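PDB 1TTZ: glutaredoxin family protein from Xanthomonas campestris, which is of unknown function but, as a glutaredoxin-like member of the thioredoxin clan, may take part in thiol-disulfide chemistry. Local coordinates for residues 6-9 / 13-16; 18-23 / 61-66; 48-51 / 57-60. All coordinates share one frame; numbering follows the deposited sequence.

Overall arrangement
From the N terminus the chain runs through strand 3-7 and turns at once into helix 12-23; interaction 1 closes that short loop of three residues. It is complete before interaction 2 opens. Interaction 2 joins the end of helix 12-23 to residues 61-66, closing a long loop of 37 residues that holds strand 29-33, helix 38-44 and the hairpin of strands 50-52 and 58-60. Interaction 3 is that hairpin, nested inside the loop. The three contacts meet physically: Tyr-6 lies beside Val-50 in the sheet, Phe-63 packs on Leu-51, and Trp-61 reaches Gln-16. Together they tie the sheet to helices 12-23 and 65-73.

Interaction 1 of 3, residues 6-9 / 13-16; sequences YQRD and LCDQ
Cys-14, near the start of helix 12-23, packs its thiol against Gln-7 at the end of strand 3-7 and Arg-8 just after it, a small buried strand-to-helix contact across the short loop that opens the beta-alpha-beta unit. The sulfur does most of the work. With SG beside its own backbone N and anti to its carbonyl carbon (chi1 -74°), the thiol projects from the helix to the strand end. There the backbone N-H of Arg-8 gives SG a fairly straight hydrogen bond, 3.5 Å from N to SG with an angle of 163° at the hydrogen. Gln-7 CB presses on the same atom, 3.2 Å from Cys-14 SG, which is close for a carbon against sulfur.

In Gln-7, CG stands between the backbone N and the carbonyl carbon (chi1 61°) and the chain runs on extended, which brings OE1 to 3.4 Å from Cys-14 CB. OE1 also receives a hydrogen bond from a water, 2.9 Å away, and the same water donates to Asp-15 OD1 at 2.6 Å, bridging the Gln-7 amide and the helix. At the other end of the amide, NE2 makes a weak hydrogen bond to Ser-31 OG.

Cys-11 and Cys-14 fit a thioredoxin-type CxxC at a helix start, apparently with free thiols, consistent with the glutaredoxin-like family; Cys-14 would then be the second cysteine. The guanidinium of Arg-8 turns elsewhere, to Gly-45 O and Glu-41. Around the contact, strand 29-33 flanks strand 3-7 on one side and strand 50-52 on the other.

Interaction 2 of 3, residues 18-23 / 61-66; sequences VEALAQ and WPFDAP
The Phe-63 ring meets Ala-20 of helix 12-23 at its edge: the methyl carbon CB of Ala-20 lies near the ring plane, 4.1 Å from CE2, with CD2 equally near. Over the centre of one face of this ring sits Trp-61 CE3, 3.8 Å above the plane, so the indole presents a rim carbon to the phenyl face, its own plane steeply inclined to it. The indole in turn has Pro-62 CB 3.5 Å above one face, offset toward the rim, with the backbone N of Phe-63 over the same face. At its edge, CH2 meets Gln-16 while the NE1 side lies by Leu-13, both in the first turns of helix 12-23. The peptide bond before Pro-62 is cis, and the chain kinks sharply there between the two aromatic residues.

Phe-63 reaches the helix because its CG stands between the backbone N and the carbonyl carbon (chi1 49°), which swings the ring inward, where it also packs on Ala-17 and Leu-51. In the thioredoxin-like fold of this protein the first and last helices lie on one face of the sheet, and residues 61-66 are the link that leads from the edge strand 58-60 into helix 65-73. Asp-64 is the N-cap of that helix, its OD1 accepting a hydrogen bond from Arg-67 N.

Beyond the ring, the helices come together where Ala-20 and Ala-65 let the backbones approach, to 5.1 Å between Ala-20 CA and Ala-65 CA. The touch itself is made one helical turn on, where the exposed Gln-23 sets its CB 4.1 Å from Ala-65 CB, methylene against methyl.

Interaction 3 of 3, residues 48-51 / 57-60; sequences VPVL and RELD
Leu-51 and Leu-59 form the hydrogen-bonded pair of an antiparallel hairpin, and this is its tight part. Leu-51 N donates to Leu-59 O at 2.9 Å, nearly straight at 170°; Leu-59 N returns a bond to Leu-51 O at 2.8 Å, lying in the carbonyl plane. Leu-51 O also has a CA-H...O contact from Glu-58, with 3.1 Å between Glu-58 CA and that oxygen. Leu-51 CB and Leu-59 CB sit 4.3 Å apart on the face that helix 65-73 covers through Leu-68.

The other face is more open and polar. Val-50 and Asp-60, a non-hydrogen-bonded pair, run alongside one another in the same direction. Val-50 CG1, anti to its N (chi1 173°), is 3.3 Å from Asp-60 OD2, and Val-50 CG2 lies 3.5 Å from the same Asp-60 OD2. Glu-58, partly exposed, runs extended along this face past Val-50.

Before the strand comes cis-Pro-49, as in thioredoxin-fold proteins, where a cis-proline faces the CxxC helix; here it touches Cys-14. Arg-47 pairs with both Asp-60 and Glu-58, and Glu-58 OE1 also makes a salt bridge to Arg-52 and a hydrogen bond to Tyr-44 OH, so both carboxylates are probably ionised although they flank an apolar valine.

Interaction 1 of 3, residues 6-9 / 13-16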
ATOM      1  N   TYR A   6      -3.888   0.375  -1.466  1.00  5.03           N
ATOM      2  CA  TYR A   6      -5.212   0.528  -0.907  1.00  8.03           C
ATOM      3  C   TYR A   6      -5.082   1.504   0.257  1.00  9.24           C
ATOM      4  O   TYR A   6      -4.261   1.314   1.158  1.00  8.31           O
ATOM      5  CB  TYR A   6      -5.766  -0.819  -0.423  1.00  6.05           C
ATOM      6  CG  TYR A   6      -6.074  -1.767  -1.554  1.00  6.40           C
ATOM      7  CD1 TYR A   6      -5.170  -2.761  -1.925  1.00  8.88           C
ATOM      8  CD2 TYR A   6      -7.257  -1.648  -2.280  1.00  5.85           C
ATOM      9  CE1 TYR A   6      -5.441  -3.621  -3.001  1.00  8.92           C
ATOM     10  CE2 TYR A   6      -7.537  -2.501  -3.353  1.00  7.23           C
ATOM     11  CZ  TYR A   6      -6.626  -3.483  -3.704  1.00  7.99           C
ATOM     12  OH  TYR A   6      -6.907  -4.335  -4.747  1.00  9.56           O
ATOM     13  N   GLN A   7      -5.871   2.568   0.215  1.00 10.05           N
ATOM     14  CA  GLN A   7      -5.851   3.558   1.277  1.00 12.73           C
ATOM     15  C   GLN A   7      -7.226   4.176   1.461  1.00 13.78           C
ATOM     16  O   GLN A   7      -8.162   3.862   0.729  1.00 11.59           O
ATOM     17  CB  GLN A   7      -4.816   4.652   0.980  1.00 14.45           C
ATOM     18  CG  GLN A   7      -5.040   5.463  -0.290  1.00 14.99           C
ATOM     19  CD  GLN A   7      -3.988   6.553  -0.480  1.00 12.58           C
ATOM     20  OE1 GLN A   7      -3.768   7.380   0.403  1.00  8.35           O
ATOM     21  NE2 GLN A   7      -3.338   6.555  -1.640  1.00 13.00           N
ATOM     22  N   ARG A   8      -7.354   5.031   2.466  1.00 15.97           N
ATOM     23  CA  ARG A   8      -8.617   5.705   2.720  1.00 19.17           C
ATOM     24  C   ARG A   8      -8.307   7.190   2.766  1.00 20.00           C
ATOM     25  O   ARG A   8      -7.163   7.579   3.012  1.00 19.24           O
ATOM     26  CB  ARG A   8      -9.231   5.252   4.056  1.00 19.54           C
ATOM     27  CG  ARG A   8      -8.428   5.682   5.273  1.00 20.82           C
ATOM     28  CD  ARG A   8      -9.230   5.639   6.572  1.00 23.87           C
ATOM     29  NE  ARG A   8      -9.539   4.287   7.029  1.00 24.46           N
ATOM     30  CZ  ARG A   8     -10.620   3.600   6.677  1.00 26.99           C
ATOM     31  NH1 ARG A   8     -11.512   4.139   5.853  1.00 26.50           N
ATOM     32  NH2 ARG A   8     -10.814   2.376   7.159  1.00 26.07           N
ATOM     33  N   ASP A   9      -9.316   8.019   2.524  1.00 23.14           N
ATOM     34  CA  ASP A   9      -9.125   9.465   2.552  1.00 25.86           C
ATOM     35  C   ASP A   9      -8.904   9.971   3.972  1.00 24.60           C
ATOM     36  O   ASP A   9      -9.391   9.380   4.936  1.00 24.61           O
ATOM     37  CB  ASP A   9     -10.333  10.181   1.942  1.00 29.26           C
ATOM     38  CG  ASP A   9     -10.371  10.072   0.432  1.00 33.78           C
ATOM     39  OD1 ASP A   9      -9.402  10.524  -0.214  1.00 36.06           O
ATOM     40  OD2 ASP A   9     -11.366   9.538  -0.109  1.00 36.89           O
ATOM     41  N   LEU A  13      -1.374   7.856   8.063  1.00  8.96           N
ATOM     42  CA  LEU A  13      -0.631   6.625   7.781  1.00  8.06           C
ATOM     43  C   LEU A  13      -0.571   6.375   6.281  1.00  6.41           C
ATOM     44  O   LEU A  13       0.452   5.936   5.755  1.00  5.25           O
ATOM     45  CB  LEU A  13      -1.280   5.428   8.474  1.00  7.04           C
ATOM     46  CG  LEU A  13      -1.539   5.571   9.979  1.00  7.37           C
ATOM     47  CD1 LEU A  13      -2.029   4.238  10.526  1.00  5.68           C
ATOM     48  CD2 LEU A  13      -0.255   6.006  10.695  1.00  7.02           C
ATOM     49  N   CYS A  14      -1.675   6.660   5.597  1.00  6.40           N
ATOM     50  CA  CYS A  14      -1.742   6.481   4.155  1.00  7.75           C
ATOM     51  C   CYS A  14      -0.823   7.472   3.450  1.00  7.12           C
ATOM     52  O   CYS A  14      -0.165   7.127   2.473  1.00  5.83           O
ATOM     53  CB  CYS A  14      -3.182   6.648   3.656  1.00  9.43           C
ATOM     54  SG  CYS A  14      -4.274   5.244   4.049  1.00 12.60           S
ATOM     55  N   ASP A  15      -0.772   8.704   3.945  1.00  8.17           N
ATOM     56  CA  ASP A  15       0.099   9.702   3.341  1.00  7.72           C
ATOM     57  C   ASP A  15       1.541   9.260   3.498  1.00  7.20           C
ATOM     58  O   ASP A  15       2.365   9.502   2.624  1.00  7.53           O
ATOM     59  CB  ASP A  15      -0.068  11.065   4.007  1.00  8.50           C
ATOM     60  CG  ASP A  15      -1.479  11.590   3.910  1.00 10.05           C
ATOM     61  OD1 ASP A  15      -2.174  11.271   2.919  1.00  8.05           O
ATOM     62  OD2 ASP A  15      -1.884  12.329   4.826  1.00 11.33           O
ATOM     63  N   GLN A  16       1.842   8.611   4.620  1.00  8.28           N
ATOM     64  CA  GLN A  16       3.197   8.132   4.878  1.00  7.45           C
ATOM     65  C   GLN A  16       3.569   6.990   3.938  1.00  8.07           C
ATOM     66  O   GLN A  16       4.730   6.848   3.556  1.00  6.07           O
ATOM     67  CB  GLN A  16       3.340   7.653   6.320  1.00  6.75           C
ATOM     68  CG  GLN A  16       3.217   8.735   7.375  1.00  9.40           C
ATOM     69  CD  GLN A  16       3.403   8.180   8.780  1.00 10.22           C
ATOM     70  OE1 GLN A  16       4.524   8.081   9.282  1.00 13.87           O
ATOM     71  NE2 GLN A  16       2.304   7.791   9.408  1.00 10.64           N
TER
HETATM   72  O   HOH W   1      -2.467   9.940   0.660  1.00 30.61           O

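Interaction 2 of 3, residues 18-23 / 61-66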
ATOM      1  N   VAL A  18       2.543   6.728   0.937  1.00  6.50           N
ATOM      2  CA  VAL A  18       2.839   7.394  -0.320  1.00  6.63           C
ATOM      3  C   VAL A  18       4.306   7.841  -0.351  1.00  7.31           C
ATOM      4  O   VAL A  18       4.985   7.689  -1.366  1.00  4.45           O
ATOM      5  CB  VAL A  18       1.920   8.618  -0.523  1.00  7.24           C
ATOM      6  CG1 VAL A  18       2.318   9.375  -1.791  1.00  5.71           C
ATOM      7  CG2 VAL A  18       0.467   8.158  -0.618  1.00  5.68           C
ATOM      8  N   GLU A  19       4.796   8.378   0.766  1.00  8.13           N
ATOM      9  CA  GLU A  19       6.180   8.833   0.841  1.00  7.24           C
ATOM     10  C   GLU A  19       7.142   7.650   0.827  1.00  8.47           C
ATOM     11  O   GLU A  19       8.245   7.747   0.285  1.00  6.94           O
ATOM     12  CB  GLU A  19       6.411   9.667   2.104  1.00  6.75           C
ATOM     13  CG  GLU A  19       5.464  10.847   2.242  1.00  9.25           C
ATOM     14  CD  GLU A  19       5.978  11.920   3.192  1.00 14.16           C
ATOM     15  OE1 GLU A  19       6.474  11.580   4.286  1.00 13.15           O
ATOM     16  OE2 GLU A  19       5.871  13.115   2.844  1.00 17.44           O
ATOM     17  N   ALA A  20       6.727   6.536   1.426  1.00  8.09           N
ATOM     18  CA  ALA A  20       7.563   5.343   1.457  1.00  7.64           C
ATOM     19  C   ALA A  20       7.761   4.843   0.025  1.00  7.83           C
ATOM     20  O   ALA A  20       8.837   4.372  -0.332  1.00  7.49           O
ATOM     21  CB  ALA A  20       6.907   4.263   2.305  1.00  7.28           C
ATOM     22  N   LEU A  21       6.711   4.942  -0.789  1.00  6.93           N
ATOM     23  CA  LEU A  21       6.792   4.518  -2.180  1.00  5.88           C
ATOM     24  C   LEU A  21       7.792   5.369  -2.946  1.00  5.41           C
ATOM     25  O   LEU A  21       8.493   4.874  -3.819  1.00  4.61           O
ATOM     26  CB  LEU A  21       5.414   4.607  -2.840  1.00  5.04           C
ATOM     27  CG  LEU A  21       4.486   3.476  -2.383  1.00  3.27           C
ATOM     28  CD1 LEU A  21       3.037   3.879  -2.557  1.00  3.35           C
ATOM     29  CD2 LEU A  21       4.818   2.215  -3.167  1.00  1.68           C
ATOM     30  N   ALA A  22       7.853   6.653  -2.613  1.00  6.44           N
ATOM     31  CA  ALA A  22       8.776   7.572  -3.277  1.00  6.71           C
ATOM     32  C   ALA A  22      10.209   7.332  -2.828  1.00  7.35           C
ATOM     33  O   ALA A  22      11.125   7.268  -3.650  1.00 10.38           O
ATOM     34  CB  ALA A  22       8.381   9.022  -2.984  1.00  5.69           C
ATOM     35  N   GLN A  23      10.404   7.193  -1.520  1.00  5.80           N
ATOM     36  CA  GLN A  23      11.743   6.988  -0.979  1.00  7.38           C
ATOM     37  C   GLN A  23      12.351   5.635  -1.323  1.00  7.34           C
ATOM     38  O   GLN A  23      13.554   5.537  -1.551  1.00  6.38           O
ATOM     39  CB  GLN A  23      11.744   7.214   0.539  1.00  7.28           C
ATOM     40  CG  GLN A  23      11.464   8.678   0.923  1.00  7.94           C
ATOM     41  CD  GLN A  23      11.754   8.978   2.384  1.00 10.00           C
ATOM     42  OE1 GLN A  23      11.173   8.371   3.279  1.00  9.55           O
ATOM     43  NE2 GLN A  23      12.651   9.932   2.630  1.00  9.04           N
ATOM     44  N   TRP A  61       0.700  -1.968   6.505  1.00  7.62           N
ATOM     45  CA  TRP A  61       1.350  -0.941   7.300  1.00  6.93           C
ATOM     46  C   TRP A  61       1.579  -1.556   8.685  1.00  7.51           C
ATOM     47  O   TRP A  61       0.794  -2.394   9.132  1.00  7.42           O
ATOM     48  CB  TRP A  61       0.436   0.277   7.415  1.00  7.25           C
ATOM     49  CG  TRP A  61       1.076   1.404   8.151  1.00  9.36           C
ATOM     50  CD1 TRP A  61       0.879   1.755   9.453  1.00  7.71           C
ATOM     51  CD2 TRP A  61       2.051   2.311   7.631  1.00  8.84           C
ATOM     52  NE1 TRP A  61       1.675   2.833   9.776  1.00 10.55           N
ATOM     53  CE2 TRP A  61       2.405   3.194   8.672  1.00  9.08           C
ATOM     54  CE3 TRP A  61       2.663   2.463   6.379  1.00  8.56           C
ATOM     55  CZ2 TRP A  61       3.345   4.218   8.498  1.00  7.95           C
ATOM     56  CZ3 TRP A  61       3.602   3.481   6.207  1.00  8.93           C
ATOM     57  CH2 TRP A  61       3.931   4.343   7.260  1.00  7.43           C
ATOM     58  N   PRO A  62       2.651  -1.153   9.387  1.00  7.44           N
ATOM     59  CA  PRO A  62       3.665  -0.174   8.997  1.00  6.68           C
ATOM     60  C   PRO A  62       4.813  -0.731   8.161  1.00  6.00           C
ATOM     61  O   PRO A  62       5.179  -1.902   8.268  1.00  5.30           O
ATOM     62  CB  PRO A  62       4.168   0.325  10.340  1.00  7.96           C
ATOM     63  CG  PRO A  62       4.214  -0.949  11.127  1.00  5.54           C
ATOM     64  CD  PRO A  62       2.872  -1.593  10.781  1.00  8.49           C
ATOM     65  N   PHE A  63       5.372   0.136   7.329  1.00  5.71           N
ATOM     66  CA  PHE A  63       6.525  -0.201   6.516  1.00  6.20           C
ATOM     67  C   PHE A  63       7.308   1.051   6.151  1.00  6.76           C
ATOM     68  O   PHE A  63       6.736   2.043   5.700  1.00  6.92           O
ATOM     69  CB  PHE A  63       6.137  -0.971   5.240  1.00  3.51           C
ATOM     70  CG  PHE A  63       5.016  -0.350   4.434  1.00  5.02           C
ATOM     71  CD1 PHE A  63       3.731  -0.894   4.483  1.00  2.58           C
ATOM     72  CD2 PHE A  63       5.263   0.716   3.566  1.00  3.56           C
ATOM     73  CE1 PHE A  63       2.706  -0.393   3.671  1.00  5.68           C
ATOM     74  CE2 PHE A  63       4.248   1.230   2.748  1.00  4.74           C
ATOM     75  CZ  PHE A  63       2.965   0.671   2.800  1.00  2.38           C
ATOM     76  N   ASP A  64       8.615   1.015   6.383  1.00  6.31           N
ATOM     77  CA  ASP A  64       9.474   2.140   6.036  1.00  7.64           C
ATOM     78  C   ASP A  64      10.140   1.833   4.695  1.00  8.96           C
ATOM     79  O   ASP A  64       9.929   0.755   4.129  1.00  8.37           O
ATOM     80  CB  ASP A  64      10.534   2.372   7.116  1.00 10.19           C
ATOM     81  CG  ASP A  64      11.313   1.117   7.454  1.00 11.51           C
ATOM     82  OD1 ASP A  64      11.421   0.231   6.579  1.00 11.08           O
ATOM     83  OD2 ASP A  64      11.826   1.026   8.592  1.00 13.30           O
ATOM     84  N   ALA A  65      10.942   2.770   4.196  1.00  7.33           N
ATOM     85  CA  ALA A  65      11.616   2.597   2.913  1.00  8.21           C
ATOM     86  C   ALA A  65      12.376   1.279   2.778  1.00  8.40           C
ATOM     87  O   ALA A  65      12.234   0.577   1.777  1.00  9.60           O
ATOM     88  CB  ALA A  65      12.555   3.766   2.655  1.00  8.86           C
ATOM     89  N   PRO A  66      13.204   0.924   3.777  1.00  8.55           N
ATOM     90  CA  PRO A  66      13.927  -0.342   3.634  1.00  8.17           C
ATOM     91  C   PRO A  66      13.053  -1.604   3.605  1.00  9.28           C
ATOM     92  O   PRO A  66      13.360  -2.559   2.891  1.00  8.72           O
ATOM     93  CB  PRO A  66      14.906  -0.323   4.814  1.00  8.99           C
ATOM     94  CG  PRO A  66      14.258   0.583   5.806  1.00 11.65           C
ATOM     95  CD  PRO A  66      13.689   1.679   4.944  1.00  7.70           C
TER

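Interaction 3 of 3, residues 48-51 / 57-60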
ATOM      1  N   VAL A  48      -5.351  -0.602   6.166  1.00  6.78           N
ATOM      2  CA  VAL A  48      -4.809   0.471   5.331  1.00  5.56           C
ATOM      3  C   VAL A  48      -3.814   1.369   6.070  1.00  6.12           C
ATOM      4  O   VAL A  48      -3.993   1.692   7.248  1.00  6.09           O
ATOM      5  CB  VAL A  48      -5.939   1.372   4.736  1.00  6.58           C
ATOM      6  CG1 VAL A  48      -6.629   0.652   3.578  1.00  1.00           C
ATOM      7  CG2 VAL A  48      -6.955   1.737   5.817  1.00  3.84           C
ATOM      8  N   PRO A  49      -2.748   1.795   5.380  1.00  4.11           N
ATOM      9  CA  PRO A  49      -2.416   1.501   3.984  1.00  5.09           C
ATOM     10  C   PRO A  49      -1.863   0.095   3.752  1.00  6.98           C
ATOM     11  O   PRO A  49      -1.085  -0.425   4.557  1.00  6.67           O
ATOM     12  CB  PRO A  49      -1.393   2.577   3.649  1.00  4.45           C
ATOM     13  CG  PRO A  49      -0.655   2.709   4.953  1.00  4.76           C
ATOM     14  CD  PRO A  49      -1.792   2.763   5.946  1.00  5.04           C
ATOM     15  N   VAL A  50      -2.264  -0.504   2.635  1.00  6.62           N
ATOM     16  CA  VAL A  50      -1.818  -1.841   2.258  1.00  6.09           C
ATOM     17  C   VAL A  50      -1.362  -1.829   0.803  1.00  4.94           C
ATOM     18  O   VAL A  50      -2.056  -1.307  -0.065  1.00  4.06           O
ATOM     19  CB  VAL A  50      -2.955  -2.877   2.398  1.00  7.45           C
ATOM     20  CG1 VAL A  50      -2.511  -4.220   1.837  1.00  6.67           C
ATOM     21  CG2 VAL A  50      -3.353  -3.026   3.857  1.00  6.26           C
ATOM     22  N   LEU A  51      -0.188  -2.391   0.543  1.00  6.36           N
ATOM     23  CA  LEU A  51       0.351  -2.458  -0.812  1.00  7.11           C
ATOM     24  C   LEU A  51       0.152  -3.857  -1.385  1.00  7.38           C
ATOM     25  O   LEU A  51       0.375  -4.851  -0.695  1.00  7.11           O
ATOM     26  CB  LEU A  51       1.844  -2.130  -0.811  1.00  6.16           C
ATOM     27  CG  LEU A  51       2.239  -0.675  -1.059  1.00 11.54           C
ATOM     28  CD1 LEU A  51       3.711  -0.495  -0.725  1.00 12.64           C
ATOM     29  CD2 LEU A  51       1.961  -0.296  -2.520  1.00  8.06           C
ATOM     30  N   ARG A  57       0.705 -10.497  -3.808  1.00 11.28           N
ATOM     31  CA  ARG A  57       1.333 -10.405  -2.493  1.00 10.69           C
ATOM     32  C   ARG A  57       0.921  -9.085  -1.875  1.00  8.87           C
ATOM     33  O   ARG A  57       0.684  -8.114  -2.588  1.00 10.46           O
ATOM     34  CB  ARG A  57       2.858 -10.431  -2.600  1.00  8.79           C
ATOM     35  CG  ARG A  57       3.478 -11.751  -3.013  1.00 11.30           C
ATOM     36  CD  ARG A  57       4.992 -11.671  -2.819  1.00  9.76           C
ATOM     37  NE  ARG A  57       5.525 -10.481  -3.472  1.00 10.74           N
ATOM     38  CZ  ARG A  57       6.551  -9.765  -3.026  1.00  9.80           C
ATOM     39  NH1 ARG A  57       7.180 -10.110  -1.911  1.00 10.79           N
ATOM     40  NH2 ARG A  57       6.939  -8.693  -3.700  1.00 10.33           N
ATOM     41  N   GLU A  58       0.838  -9.043  -0.554  1.00  7.04           N
ATOM     42  CA  GLU A  58       0.452  -7.819   0.125  1.00  6.79           C
ATOM     43  C   GLU A  58       1.354  -7.474   1.307  1.00  8.64           C
ATOM     44  O   GLU A  58       1.852  -8.353   2.015  1.00  5.36           O
ATOM     45  CB  GLU A  58      -1.021  -7.900   0.560  1.00  9.25           C
ATOM     46  CG  GLU A  58      -2.008  -7.766  -0.608  1.00  8.33           C
ATOM     47  CD  GLU A  58      -3.466  -7.725  -0.173  1.00 12.14           C
ATOM     48  OE1 GLU A  58      -4.326  -7.399  -1.021  1.00 10.96           O
ATOM     49  OE2 GLU A  58      -3.756  -8.023   1.007  1.00 14.03           O
ATOM     50  N   LEU A  59       1.580  -6.176   1.484  1.00  8.24           N
ATOM     51  CA  LEU A  59       2.414  -5.652   2.558  1.00  7.66           C
ATOM     52  C   LEU A  59       1.538  -4.689   3.346  1.00  7.84           C
ATOM     53  O   LEU A  59       1.067  -3.688   2.797  1.00  7.27           O
ATOM     54  CB  LEU A  59       3.603  -4.891   1.972  1.00  7.26           C
ATOM     55  CG  LEU A  59       4.672  -4.418   2.960  1.00  8.09           C
ATOM     56  CD1 LEU A  59       5.389  -5.625   3.553  1.00  5.64           C
ATOM     57  CD2 LEU A  59       5.663  -3.508   2.235  1.00  7.81           C
ATOM     58  N   ASP A  60       1.314  -4.990   4.621  1.00  8.17           N
ATOM     59  CA  ASP A  60       0.475  -4.147   5.469  1.00  8.25           C
ATOM     60  C   ASP A  60       1.283  -3.141   6.272  1.00  7.93           C
ATOM     61  O   ASP A  60       2.407  -3.420   6.670  1.00  7.21           O
ATOM     62  CB  ASP A  60      -0.330  -4.999   6.451  1.00 10.47           C
ATOM     63  CG  ASP A  60      -1.360  -5.880   5.769  1.00 10.53           C
ATOM     64  OD1 ASP A  60      -2.096  -6.584   6.492  1.00 11.93           O
ATOM     65  OD2 ASP A  60      -1.436  -5.875   4.525  1.00  8.81           O
TER